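Local coordinates for HTH-type transcriptional activator ampR (Citrobacter freundii, PDB 3KOS), which regulates expression of the AmpC beta-lactamase gene as a LysR-family DNA-binding transcription factor, represented here by its effector-binding domain, at residues A[13-19]-A[57-63]; A[20-24]-A[137-141]; A[98-102]-A[118-124]. All blocks are in the same frame, centred on the assembly; numbering follows the deposited sequence.

Contact 1 of 3, residues A[13-19]-A[57-63]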
# COMPACT_ATOMS: atom_id res chain seq x y z
N LYS A 13 -18.44 20.06 0.53
CA LYS A 13 -17.53 19.00 0.95
C LYS A 13 -17.88 17.68 0.28
O LYS A 13 -19.05 17.35 0.11
CB LYS A 13 -17.56 18.85 2.47
CG LYS A 13 -16.53 17.88 3.00
CD LYS A 13 -16.42 17.99 4.51
CE LYS A 13 -15.46 16.95 5.07
NZ LYS A 13 -15.40 17.03 6.55
N LEU A 14 -16.84 16.93 -0.10
CA LEU A 14 -17.03 15.59 -0.65
C LEU A 14 -15.93 14.69 -0.08
O LEU A 14 -14.75 14.99 -0.24
CB LEU A 14 -16.97 15.61 -2.17
CG LEU A 14 -17.00 14.27 -2.92
CD1 LEU A 14 -18.27 13.51 -2.60
CD2 LEU A 14 -16.91 14.51 -4.42
N LYS A 15 -16.32 13.60 0.57
CA LYS A 15 -15.35 12.73 1.23
C LYS A 15 -15.34 11.37 0.55
O LYS A 15 -16.37 10.69 0.48
CB LYS A 15 -15.67 12.59 2.72
CG LYS A 15 -14.46 12.17 3.53
CD LYS A 15 -14.76 11.93 5.02
CE LYS A 15 -13.48 11.45 5.71
NZ LYS A 15 -13.69 10.99 7.12
N ILE A 16 -14.19 10.99 0.02
CA ILE A 16 -14.09 9.76 -0.74
C ILE A 16 -12.92 8.90 -0.26
O ILE A 16 -11.80 9.38 -0.14
CB ILE A 16 -13.93 10.05 -2.23
CG1 ILE A 16 -15.10 10.92 -2.72
CG2 ILE A 16 -13.86 8.76 -3.01
CD1 ILE A 16 -15.25 10.96 -4.22
N GLY A 17 -13.20 7.63 0.00
CA GLY A 17 -12.18 6.66 0.37
C GLY A 17 -11.86 5.78 -0.83
O GLY A 17 -12.74 5.08 -1.33
N VAL A 18 -10.61 5.81 -1.27
CA VAL A 18 -10.23 5.19 -2.54
C VAL A 18 -9.21 4.07 -2.31
O VAL A 18 -8.20 4.29 -1.66
CB VAL A 18 -9.57 6.24 -3.48
CG1 VAL A 18 -9.26 5.62 -4.85
CG2 VAL A 18 -10.50 7.45 -3.66
N VAL A 19 -9.47 2.88 -2.85
CA VAL A 19 -8.47 1.81 -2.74
C VAL A 19 -7.15 2.32 -3.33
O VAL A 19 -7.14 2.95 -4.39
CB VAL A 19 -8.95 0.49 -3.40
CG1 VAL A 19 -9.30 0.69 -4.89
CG2 VAL A 19 -7.91 -0.61 -3.22
N GLU A 57 -16.09 5.41 8.66
CA GLU A 57 -15.18 6.47 8.26
C GLU A 57 -15.91 7.73 7.81
O GLU A 57 -15.28 8.73 7.47
CB GLU A 57 -14.23 5.99 7.16
CG GLU A 57 -13.25 4.94 7.64
CD GLU A 57 -12.11 4.70 6.65
OE1 GLU A 57 -11.93 5.51 5.70
OE2 GLU A 57 -11.38 3.70 6.83
N GLY A 58 -17.24 7.69 7.82
CA GLY A 58 -18.03 8.84 7.40
C GLY A 58 -17.77 9.23 5.95
O GLY A 58 -17.74 10.41 5.61
N LEU A 59 -17.60 8.23 5.10
CA LEU A 59 -17.37 8.49 3.68
C LEU A 59 -18.65 8.81 2.92
O LEU A 59 -19.72 8.29 3.26
CB LEU A 59 -16.71 7.27 3.03
CG LEU A 59 -15.38 6.81 3.62
CD1 LEU A 59 -14.91 5.56 2.89
CD2 LEU A 59 -14.34 7.92 3.56
N ASP A 60 -18.54 9.64 1.89
CA ASP A 60 -19.65 9.81 0.95
C ASP A 60 -19.63 8.68 -0.07
O ASP A 60 -20.63 7.98 -0.27
CB ASP A 60 -19.55 11.17 0.25
CG ASP A 60 -19.76 12.32 1.22
OD1 ASP A 60 -20.75 12.26 1.99
OD2 ASP A 60 -18.95 13.26 1.23
N TYR A 61 -18.47 8.49 -0.71
CA TYR A 61 -18.26 7.44 -1.69
C TYR A 61 -17.07 6.57 -1.30
O TYR A 61 -16.14 7.04 -0.65
CB TYR A 61 -17.91 8.05 -3.05
CG TYR A 61 -19.09 8.47 -3.91
CD1 TYR A 61 -20.21 7.65 -4.05
CD2 TYR A 61 -19.05 9.65 -4.63
CE1 TYR A 61 -21.27 8.03 -4.87
CE2 TYR A 61 -20.10 10.03 -5.44
CZ TYR A 61 -21.21 9.22 -5.55
OH TYR A 61 -22.24 9.63 -6.38
N THR A 62 -17.10 5.32 -1.76
CA THR A 62 -15.97 4.41 -1.64
C THR A 62 -15.59 3.94 -3.04
O THR A 62 -16.44 3.48 -3.80
CB THR A 62 -16.35 3.17 -0.83
OG1 THR A 62 -16.83 3.58 0.46
CG2 THR A 62 -15.16 2.24 -0.66
N ILE A 63 -14.32 4.07 -3.41
CA ILE A 63 -13.88 3.47 -4.67
C ILE A 63 -13.16 2.19 -4.29
O ILE A 63 -12.29 2.21 -3.43
CB ILE A 63 -13.01 4.42 -5.48
CG1 ILE A 63 -13.86 5.61 -5.97
CG2 ILE A 63 -12.40 3.65 -6.65
CD1 ILE A 63 -13.07 6.68 -6.71
O HOH W 1 -20.96 15.33 -0.59
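Ile16, Gly17 and Val18 pair in parallel with Tyr61, Thr62 and Ile63, joining two strands of the mixed sheet in the LysR effector-binding domain. Gly17 is gripped on both its polar atoms: its N donates to Tyr61 O (3.1 Å) and its O receives Ile63 N (2.8 Å), after which Val19 N closes the pairing on Ile63 O (3.0 Å).

At the start of the second strand the pattern changes. Lys15 O takes two donors, Tyr61 N and, at 2.8 Å, Asp60 N, while Lys15 N is claimed by the carboxylate of Asp60, whose OD2 lies 2.7 Å away and is met on its anti side. In Lys15 CG lies opposite the backbone N (chi1 -158°), and the extended chain runs along the preceding turn until NZ donates a hydrogen bond to Glu57 O (2.8 Å) almost head-on, just where Gly58 ends the short helix in a Schellman motif. Leu59 lays both methyls against Gly17, CD2 coming 3.7 Å from Gly17 N.

On the other face Ile16 and Tyr61 lie side by side, CD1 of the isoleucine at the ring's edge, and Val18 CG1 runs beside Ile63 CB. Strand 12-19 is thus held between strands 41-48 and 61-66. Helix 194-209 covers this face: Phe199 packs on Leu14 and Ile16, Ser200 OG is hydrogen-bonded to Tyr61 OH, and Arg190, shortly before the helix, forms a salt bridge with Asp60 OD1.

Contact 2 of 3, residues A[20-24]-A[137-141]. With MES (2-(N-morpholino)-ethanesulfonic acid), chain B.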
# COMPACT_ATOMS: atom_id res chain seq x y z
N GLY A 20 -6.04 2.09 -2.62
CA GLY A 20 -4.80 2.76 -2.94
C GLY A 20 -4.35 2.51 -4.37
O GLY A 20 -3.83 3.41 -5.05
N THR A 21 -4.54 1.28 -4.83
CA THR A 21 -4.12 0.90 -6.16
C THR A 21 -4.78 1.78 -7.22
O THR A 21 -4.13 2.23 -8.17
CB THR A 21 -4.43 -0.58 -6.42
OG1 THR A 21 -3.69 -1.38 -5.48
CG2 THR A 21 -4.03 -0.97 -7.84
N PHE A 22 -6.06 2.04 -7.05
CA PHE A 22 -6.79 2.93 -7.97
C PHE A 22 -6.37 4.39 -7.83
O PHE A 22 -6.31 5.10 -8.83
CB PHE A 22 -8.29 2.81 -7.74
CG PHE A 22 -9.13 3.53 -8.77
CD1 PHE A 22 -9.54 4.83 -8.56
CD2 PHE A 22 -9.53 2.89 -9.94
CE1 PHE A 22 -10.33 5.49 -9.49
CE2 PHE A 22 -10.32 3.55 -10.88
CZ PHE A 22 -10.72 4.85 -10.65
N ALA A 23 -6.10 4.84 -6.61
CA ALA A 23 -5.66 6.21 -6.40
C ALA A 23 -4.36 6.47 -7.16
O ALA A 23 -4.23 7.46 -7.89
CB ALA A 23 -5.47 6.48 -4.90
N ILE A 24 -3.40 5.57 -7.01
CA ILE A 24 -2.10 5.75 -7.64
C ILE A 24 -2.16 5.52 -9.15
O ILE A 24 -1.55 6.25 -9.94
CB ILE A 24 -1.05 4.78 -7.03
CG1 ILE A 24 -0.85 5.06 -5.54
CG2 ILE A 24 0.28 4.90 -7.76
CD1 ILE A 24 -0.47 6.53 -5.22
N ASP A 137 -2.21 -7.25 0.90
CA ASP A 137 -3.48 -6.55 1.08
C ASP A 137 -3.68 -5.52 -0.03
O ASP A 137 -4.81 -5.14 -0.34
CB ASP A 137 -3.53 -5.86 2.44
CG ASP A 137 -2.48 -4.75 2.59
OD1 ASP A 137 -1.33 -4.93 2.14
OD2 ASP A 137 -2.82 -3.70 3.18
N SER A 138 -2.58 -5.05 -0.61
CA SER A 138 -2.65 -3.99 -1.62
C SER A 138 -1.74 -4.31 -2.79
O SER A 138 -0.60 -4.71 -2.58
CB SER A 138 -2.22 -2.66 -0.99
OG SER A 138 -1.93 -1.69 -2.00
N SER A 139 -2.23 -4.15 -4.01
CA SER A 139 -1.39 -4.39 -5.19
C SER A 139 -0.24 -3.42 -5.26
O SER A 139 0.78 -3.71 -5.90
CB SER A 139 -2.22 -4.27 -6.48
OG SER A 139 -3.02 -5.42 -6.67
N VAL A 140 -0.41 -2.24 -4.67
CA VAL A 140 0.67 -1.25 -4.70
C VAL A 140 1.88 -1.86 -4.00
O VAL A 140 3.00 -1.85 -4.51
CB VAL A 140 0.27 0.06 -4.00
CG1 VAL A 140 1.46 1.00 -3.94
CG2 VAL A 140 -0.88 0.73 -4.76
N THR A 141 1.63 -2.39 -2.81
CA THR A 141 2.69 -3.05 -2.03
C THR A 141 3.22 -4.28 -2.77
O THR A 141 4.43 -4.51 -2.83
CB THR A 141 2.15 -3.46 -0.65
OG1 THR A 141 1.66 -2.29 0.02
CG2 THR A 141 3.25 -4.12 0.20
O1 MES B . -9.52 -9.06 -3.58
C2 MES B . -8.29 -9.24 -4.24
C3 MES B . -7.76 -7.93 -4.83
N4 MES B . -7.90 -6.78 -3.91
C5 MES B . -8.28 -7.20 -2.54
C6 MES B . -9.54 -8.08 -2.57
C7 MES B . -6.75 -5.82 -3.91
C8 MES B . -7.07 -4.68 -4.83
S MES B . -6.15 -3.87 -5.59
O1S MES B . -5.47 -4.81 -6.74
O2S MES B . -5.14 -3.44 -4.42
O3S MES B . -6.99 -2.69 -6.24
O HOH W 2 -4.40 -0.38 -2.02
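Thr21 and Ser139, each in the first turn of a different helix, converge on the sulfonate of a bound MES molecule, probably taken from the crystallisation liquor. Hydrogen bonds to this anion are the main polar link. Thr21 OG1 donates to MES O2S at 2.7 Å, and the same oxygen receives Ser139 N at 3.0 Å in an almost straight bond, with an N-H...O angle of 175°. Ser139 OG serves a second oxygen, MES O1S, at a short 2.5 Å. The threonine hydroxyl can reach O2S because chi1 of -62° sets OG1 beside its own backbone N, while the methyl stays near the sulfonate, by O3S. Tyr182 OH adds a further bond to the ligand from the sheet.

A second polar layer is built on Ser138, the N-cap of helix 139-147. Its OG accepts Val140 N (3.1 Å, 135° at the hydrogen) and also pairs with a water at 2.8 Å. That water weakly accepts Thr21 N, so that the two helix starts are bridged by solvent as well as by the ligand.

Apolar contact is modest and centres on one methyl. Val140 CG2 approaches Thr21 CA to 3.5 Å, sits by the Gly20 backbone, and meets Ile24 CG1 more loosely at 4.4 Å. Ile24 and Val140 also pack on Thr141 and Glu144 of the second subunit, respectively.

Two helix N-termini, two hydroxyl donors and a backbone N-H facing one anionic group make a site suited to negative charge, which the helix ends would probably stabilise further. In this family, whose fold is related to the periplasmic binding proteins, such a site between the lobes is consistent with an effector pocket; the MES may mark where an acidic group of a natural ligand could sit.

Contact 3 of 3, residues A[98-102]-A[118-124]. Unlike the reference sequence in segment 118-124: Thr121 (reference Ala), Val122 (reference Ala).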
# COMPACT_ATOMS: atom_id res chain seq x y z
N PRO A 98 4.70 -19.85 -19.63
CA PRO A 98 4.02 -19.73 -18.34
C PRO A 98 4.59 -20.63 -17.24
O PRO A 98 4.66 -20.20 -16.09
CB PRO A 98 2.58 -20.12 -18.68
CG PRO A 98 2.42 -19.65 -20.09
CD PRO A 98 3.75 -19.92 -20.75
N ALA A 99 5.00 -21.85 -17.58
CA ALA A 99 5.55 -22.74 -16.56
C ALA A 99 6.80 -22.16 -15.89
O ALA A 99 7.09 -22.45 -14.73
CB ALA A 99 5.85 -24.12 -17.16
N ASP A 100 7.53 -21.33 -16.63
CA ASP A 100 8.75 -20.71 -16.11
C ASP A 100 8.48 -19.79 -14.92
O ASP A 100 9.38 -19.52 -14.13
CB ASP A 100 9.47 -19.92 -17.21
CG ASP A 100 10.12 -20.82 -18.26
OD1 ASP A 100 10.40 -22.00 -17.95
OD2 ASP A 100 10.34 -20.35 -19.39
N ILE A 101 7.25 -19.31 -14.81
CA ILE A 101 6.88 -18.46 -13.68
C ILE A 101 7.19 -19.18 -12.37
O ILE A 101 7.58 -18.56 -11.37
CB ILE A 101 5.39 -18.05 -13.75
CG1 ILE A 101 5.19 -17.04 -14.88
CG2 ILE A 101 4.93 -17.46 -12.41
CD1 ILE A 101 3.72 -16.75 -15.22
N LEU A 102 7.03 -20.51 -12.39
CA LEU A 102 7.18 -21.32 -11.19
C LEU A 102 8.63 -21.54 -10.75
O LEU A 102 8.90 -22.19 -9.74
CB LEU A 102 6.44 -22.65 -11.35
CG LEU A 102 4.95 -22.47 -11.62
CD1 LEU A 102 4.25 -23.79 -11.87
CD2 LEU A 102 4.30 -21.73 -10.45
N TRP A 118 -5.30 -18.12 -13.29
CA TRP A 118 -4.52 -17.68 -14.45
C TRP A 118 -3.85 -18.86 -15.16
O TRP A 118 -3.91 -18.96 -16.39
CB TRP A 118 -3.48 -16.61 -14.08
CG TRP A 118 -2.88 -15.98 -15.28
CD1 TRP A 118 -3.37 -14.92 -15.99
CD2 TRP A 118 -1.69 -16.39 -15.95
NE1 TRP A 118 -2.55 -14.64 -17.05
CE2 TRP A 118 -1.51 -15.53 -17.05
CE3 TRP A 118 -0.74 -17.40 -15.72
CZ2 TRP A 118 -0.43 -15.65 -17.92
CZ3 TRP A 118 0.33 -17.51 -16.59
CH2 TRP A 118 0.47 -16.64 -17.67
N MSE A 119 -3.20 -19.73 -14.39
CA MSE A 119 -2.58 -20.92 -14.95
C MSE A 119 -3.61 -21.75 -15.71
O MSE A 119 -3.35 -22.18 -16.83
CB MSE A 119 -1.94 -21.77 -13.83
CG MSE A 119 -0.70 -21.14 -13.21
SE MSE A 119 0.72 -20.91 -14.54
CE MSE A 119 2.10 -20.08 -13.40
N GLN A 120 -4.75 -21.99 -15.08
CA GLN A 120 -5.83 -22.77 -15.70
C GLN A 120 -6.22 -22.17 -17.06
O GLN A 120 -6.38 -22.89 -18.05
CB GLN A 120 -7.03 -22.83 -14.76
CG GLN A 120 -8.26 -23.53 -15.31
CD GLN A 120 -9.44 -23.52 -14.35
OE1 GLN A 120 -10.06 -22.48 -14.10
NE2 GLN A 120 -9.77 -24.69 -13.81
N THR A 121 -6.33 -20.84 -17.11
CA THR A 121 -6.71 -20.13 -18.33
C THR A 121 -5.70 -20.30 -19.46
O THR A 121 -6.09 -20.37 -20.63
CB THR A 121 -6.90 -18.62 -18.05
OG1 THR A 121 -7.98 -18.45 -17.12
CG2 THR A 121 -7.21 -17.85 -19.32
N VAL A 122 -4.42 -20.38 -19.13
CA VAL A 122 -3.40 -20.55 -20.16
C VAL A 122 -3.04 -22.02 -20.37
O VAL A 122 -2.12 -22.34 -21.11
CB VAL A 122 -2.11 -19.73 -19.88
CG1 VAL A 122 -2.42 -18.25 -19.88
CG2 VAL A 122 -1.45 -20.16 -18.56
N GLY A 123 -3.76 -22.92 -19.70
CA GLY A 123 -3.63 -24.34 -19.97
C GLY A 123 -2.60 -25.07 -19.13
O GLY A 123 -2.14 -26.15 -19.52
N GLU A 124 -2.23 -24.50 -17.99
CA GLU A 124 -1.26 -25.12 -17.09
C GLU A 124 -1.96 -25.61 -15.83
O GLU A 124 -3.05 -25.16 -15.49
CB GLU A 124 -0.16 -24.14 -16.69
CG GLU A 124 0.67 -23.63 -17.85
CD GLU A 124 1.74 -24.62 -18.28
OE1 GLU A 124 2.17 -25.45 -17.44
OE2 GLU A 124 2.15 -24.56 -19.46
O HOH W 3 4.38 -23.39 -20.01
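Trp118 begins the contact by setting the six-membered part of its indole against the turn at 98-102. CZ3 meets Ile101 CD1 at 3.7 Å and Pro98 CB at 4.0 Å, both approaching obliquely. The polar edge of the ring is engaged differently, since NE1 donates to Thr175 O and so helps to fix the rotation of the indole.

Met119, present as selenomethionine, follows, its end reaching into the turn. Its chain crosses that of Ile101 at a slant and bends at chi2 (-62°), which carries the terminal CE in among the backbone and side chains of the turn. That one methyl touches Pro98 O at 3.7 Å, the branched CB of Ile101, and Leu102 CD2 at 4.0 Å; the Leu102 and Met119 chains run alongside, head to tail.

Val122, one turn beyond Trp118, splits its two branches between different jobs. CG1 rests over one face of the Trp118 ring, towards its rim, while CG2 crosses to Pro98 CB at 4.0 Å. Indole and valine thus meet the proline CB from the same side. Gly123, with positive phi, is the C-prime residue of a Schellman motif, and the reversal brings Glu124 N back to Met119 O at 2.8 Å.

Glu124 then folds over Pro98, its aliphatic CG by the proline CB and OE1 near Ala99 CB. Its other oxygen, OE2, accepts from a water at 2.6 Å, and this water in turn accepts Ala99 N at 2.9 Å, a solvent bridge beside an otherwise apolar contact.

The arrangement joins the C-terminal end of helix 114-121 to the loop leading into strand 106-109. Pro85 of strand 73-86 packs against both Ile101 and Trp118, while Phe173 packs on Pro98 and His131 on Leu102.

In the fold
The three contacts are spread along the long axis of the domain. Contacts 1 and 2 are about 16 Å apart between centres and continuous: strand 12-19 of the mixed sheet runs straight into helix 20-37, and Ile63 CG2 packs on Phe22 CD1 at 3.6 Å. The centre of contact 3 is about 25 Å from that of contact 2 and about 38 Å from that of contact 1, which lies on the other side of the chain's centre. In sequence the segments of contacts 1 and 2 alternate, and contact 3 falls wholly between the halves of contact 2. Contacts 1 and 3 thus belong to distant parts of the two-lobed fold, while contact 2 brings two helix starts together at the ligand site.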